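Long-range contact in N-acetylglucosamine-6-phosphate deacetylase (Mycobacterium smegmatis, PDB 6FV4), which probably removes the acetyl group from N-acetylglucosamine-6-phosphate, as a metal-dependent hydrolase of the NagA family: residues Gly368-Leu376 against Ala384-Val392. The protein carries 1 engineered substitution. Numbering follows the deposited sequence.
Sequences GARADLVVL and AVMRAGEWV
Asp372 and Ala371 receive the turn that ends strand 382-387. Ala388 N meets Asp372 OD1 almost head-on along the C-O bond, at 2.7 Å and nearly straight (175°), and the next amide, Gly389 N, binds Ala371 O at 3.0 Å. Both donors lie in the type I' turn Arg387-Glu390, whose middle residues have positive phi. The Asp372 carboxylate is also gripped on its syn side by Arg370, which bends at chi3 and lies side-on, NH2 reaching OD2 at 2.8 Å while NE is shared between both oxygens. Ala388 CB packs over a face of this guanidinium. Arg387, extended from CG to NE, crosses Arg370 and presents a guanidinium face to Arg370 CZ, the planes 69° apart; the two NH2 groups are 3.7 Å apart, and one water accepts from both. Arg387 NE donates a hydrogen bond to Thr102 O, which anchors the guanidinium outside the contact.

Beyond the turn, strands 373-376 and 382-387 pair as an antiparallel hairpin. Leu373 and Met386 exchange two backbone hydrogen bonds, and Val375 N binds Ala384 O, with a weak return bond. On the face carrying these residues, Leu373 CD1 lies against Met386 CB at 3.7 Å, placed there by a chi1 of 55° that sets CG between the backbone N and carbonyl carbon. Met386 CE sits over the centre of the Trp391 ring, 3.7 Å above its plane, whereas Val375 CG2 comes to the ring edge. Strand 63-76 flanks the hairpin through backbone bonds to Asp372 and Val374, and a backbone hydrogen bond links Ala371 to Asp41, between strands 34-39 and 42-48. With one oxygen serving a backbone amide and both facing Arg370, Asp372 probably stays ionised, its negative charge offsetting part of the positive charge of the two arginines at the turn.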
loop_
_atom_site.group_PDB
_atom_site.type_symbol
_atom_site.label_atom_id
_atom_site.label_comp_id
_atom_site.label_asym_id
_atom_site.label_seq_id
_atom_site.Cartn_x
_atom_site.Cartn_y
_atom_site.Cartn_z
ATOM N N GLY B 368 8.224 -30.750 -18.442
ATOM C CA GLY B 368 9.567 -30.271 -18.659
ATOM C C GLY B 368 10.280 -29.761 -17.418
ATOM O O GLY B 368 11.517 -29.737 -17.396
ATOM N N ALA B 369 9.541 -29.355 -16.387
ATOM C CA ALA B 369 10.157 -28.771 -15.203
ATOM C C ALA B 369 10.827 -29.843 -14.346
ATOM O O ALA B 369 10.459 -31.022 -14.376
ATOM C CB ALA B 369 9.109 -28.029 -14.375
ATOM N N ARG B 370 11.824 -29.419 -13.565
ATOM C CA ARG B 370 12.446 -30.339 -12.622
ATOM C C ARG B 370 11.449 -30.707 -11.532
ATOM O O ARG B 370 10.593 -29.907 -11.147
ATOM C CB ARG B 370 13.717 -29.743 -12.006
ATOM C CG ARG B 370 14.691 -30.828 -11.541
ATOM C CD ARG B 370 15.993 -30.280 -10.996
ATOM N NE ARG B 370 15.789 -29.567 -9.738
ATOM C CZ ARG B 370 16.756 -28.957 -9.063
ATOM N NH1 ARG B 370 18.018 -28.982 -9.518
ATOM N NH2 ARG B 370 16.459 -28.325 -7.929
ATOM N N ALA B 371 11.543 -31.951 -11.060
ATOM C CA ALA B 371 10.545 -32.509 -10.154
ATOM C C ALA B 371 10.905 -32.139 -8.713
ATOM O O ALA B 371 11.424 -32.941 -7.932
ATOM C CB ALA B 371 10.435 -34.015 -10.344
ATOM N N ASP B 372 10.604 -30.890 -8.364
ATOM C CA ASP B 372 10.783 -30.367 -7.015
ATOM C C ASP B 372 9.396 -30.038 -6.488
ATOM O O ASP B 372 8.707 -29.187 -7.059
ATOM C CB ASP B 372 11.648 -29.109 -7.003
ATOM C CG ASP B 372 12.998 -29.305 -7.656
ATOM O OD1 ASP B 372 13.413 -30.459 -7.893
ATOM O OD2 ASP B 372 13.652 -28.283 -7.934
ATOM N N LEU B 373 8.972 -30.723 -5.428
ATOM C CA LEU B 373 7.631 -30.497 -4.911
ATOM C C LEU B 373 7.617 -30.770 -3.415
ATOM O O LEU B 373 8.540 -31.378 -2.863
ATOM C CB LEU B 373 6.587 -31.357 -5.640
ATOM C CG LEU B 373 6.748 -32.881 -5.717
ATOM C CD1 LEU B 373 6.366 -33.587 -4.412
ATOM C CD2 LEU B 373 5.895 -33.422 -6.875
ATOM N N VAL B 374 6.535 -30.327 -2.770
ATOM C CA VAL B 374 6.367 -30.418 -1.323
ATOM C C VAL B 374 4.958 -30.917 -1.038
ATOM O O VAL B 374 3.995 -30.477 -1.671
ATOM C CB VAL B 374 6.614 -29.059 -0.627
ATOM C CG1 VAL B 374 6.325 -29.156 0.873
ATOM C CG2 VAL B 374 8.037 -28.593 -0.847
ATOM N N VAL B 375 4.843 -31.866 -0.122
ATOM C CA VAL B 375 3.562 -32.442 0.247
ATOM C C VAL B 375 3.194 -31.888 1.610
ATOM O O VAL B 375 4.015 -31.908 2.534
ATOM C CB VAL B 375 3.610 -33.976 0.255
ATOM C CG1 VAL B 375 2.208 -34.525 0.418
ATOM C CG2 VAL B 375 4.231 -34.491 -1.048
ATOM N N LEU B 376 1.972 -31.369 1.726
ATOM C CA LEU B 376 1.502 -30.733 2.946
ATOM C C LEU B 376 0.203 -31.386 3.382
ATOM O O LEU B 376 -0.624 -31.743 2.539
ATOM C CB LEU B 376 1.278 -29.229 2.731
ATOM C CG LEU B 376 2.378 -28.409 2.058
ATOM C CD1 LEU B 376 1.840 -27.044 1.655
ATOM C CD2 LEU B 376 3.573 -28.256 2.990
ATOM N N ALA B 384 6.251 -34.502 3.202
ATOM C CA ALA B 384 7.191 -35.107 2.268
ATOM C C ALA B 384 7.769 -34.017 1.378
ATOM O O ALA B 384 7.133 -32.984 1.161
ATOM C CB ALA B 384 6.515 -36.191 1.427
ATOM N N VAL B 385 8.983 -34.259 0.864
ATOM C CA VAL B 385 9.715 -33.303 0.037
ATOM C C VAL B 385 10.396 -34.068 -1.084
ATOM O O VAL B 385 11.168 -35.001 -0.827
ATOM C CB VAL B 385 10.779 -32.515 0.826
ATOM C CG1 VAL B 385 11.523 -31.557 -0.111
ATOM C CG2 VAL B 385 10.158 -31.751 1.983
ATOM N N MET B 386 10.150 -33.660 -2.321
ATOM C CA MET B 386 10.851 -34.237 -3.456
ATOM C C MET B 386 11.708 -33.168 -4.111
ATOM O O MET B 386 11.287 -32.017 -4.241
ATOM C CB MET B 386 9.876 -34.829 -4.475
ATOM C CG MET B 386 10.555 -35.246 -5.778
ATOM S SD MET B 386 9.365 -36.027 -6.865
ATOM C CE MET B 386 9.336 -37.670 -6.155
ATOM N N ARG B 387 12.921 -33.551 -4.511
ATOM C CA ARG B 387 13.835 -32.652 -5.200
ATOM C C ARG B 387 14.555 -33.429 -6.291
ATOM O O ARG B 387 15.149 -34.471 -6.015
ATOM C CB ARG B 387 14.851 -32.039 -4.225
ATOM C CG ARG B 387 15.739 -30.986 -4.858
ATOM C CD ARG B 387 16.720 -30.390 -3.854
ATOM N NE ARG B 387 17.588 -29.431 -4.524
ATOM C CZ ARG B 387 18.753 -29.721 -5.108
ATOM N NH1 ARG B 387 19.238 -30.958 -5.101
ATOM N NH2 ARG B 387 19.438 -28.758 -5.706
ATOM N N ALA B 388 14.498 -32.918 -7.522
ATOM C CA ALA B 388 15.058 -33.594 -8.695
ATOM C C ALA B 388 14.550 -35.031 -8.801
ATOM O O ALA B 388 15.307 -35.965 -9.083
ATOM C CB ALA B 388 16.586 -33.559 -8.678
ATOM N N GLY B 389 13.253 -35.209 -8.558
ATOM C CA GLY B 389 12.602 -36.493 -8.738
ATOM C C GLY B 389 12.811 -37.515 -7.642
ATOM O O GLY B 389 12.286 -38.630 -7.755
ATOM N N GLU B 390 13.541 -37.184 -6.582
ATOM C CA GLU B 390 13.802 -38.130 -5.507
ATOM C C GLU B 390 13.327 -37.557 -4.181
ATOM O O GLU B 390 13.365 -36.347 -3.961
ATOM C CB GLU B 390 15.284 -38.478 -5.433
ATOM C CG GLU B 390 15.771 -39.075 -6.738
ATOM C CD GLU B 390 17.246 -39.348 -6.745
ATOM O OE1 GLU B 390 17.814 -39.612 -5.659
ATOM O OE2 GLU B 390 17.841 -39.307 -7.844
ATOM N N TRP B 391 12.872 -38.435 -3.299
ATOM C CA TRP B 391 12.393 -37.982 -2.000
ATOM C C TRP B 391 13.583 -37.549 -1.146
ATOM O O TRP B 391 14.435 -38.371 -0.791
ATOM C CB TRP B 391 11.593 -39.089 -1.323
ATOM C CG TRP B 391 10.351 -39.452 -2.069
ATOM C CD1 TRP B 391 10.098 -40.617 -2.744
ATOM C CD2 TRP B 391 9.187 -38.636 -2.225
ATOM N NE1 TRP B 391 8.840 -40.575 -3.306
ATOM C CE2 TRP B 391 8.262 -39.368 -3.000
ATOM C CE3 TRP B 391 8.833 -37.357 -1.776
ATOM C CZ2 TRP B 391 7.012 -38.863 -3.335
ATOM C CZ3 TRP B 391 7.586 -36.852 -2.123
ATOM C CH2 TRP B 391 6.693 -37.606 -2.893
ATOM N N VAL B 392 13.674 -36.248 -0.861
ATOM C CA VAL B 392 14.503 -35.779 0.249
ATOM C C VAL B 392 13.900 -36.243 1.566
ATOM O O VAL B 392 14.555 -36.920 2.370
ATOM C CB VAL B 392 14.639 -34.243 0.218
ATOM C CG1 VAL B 392 15.351 -33.741 1.476
ATOM C CG2 VAL B 392 15.364 -33.781 -1.025
HETATM O O HOH W 1 18.114 -26.621 -6.332
#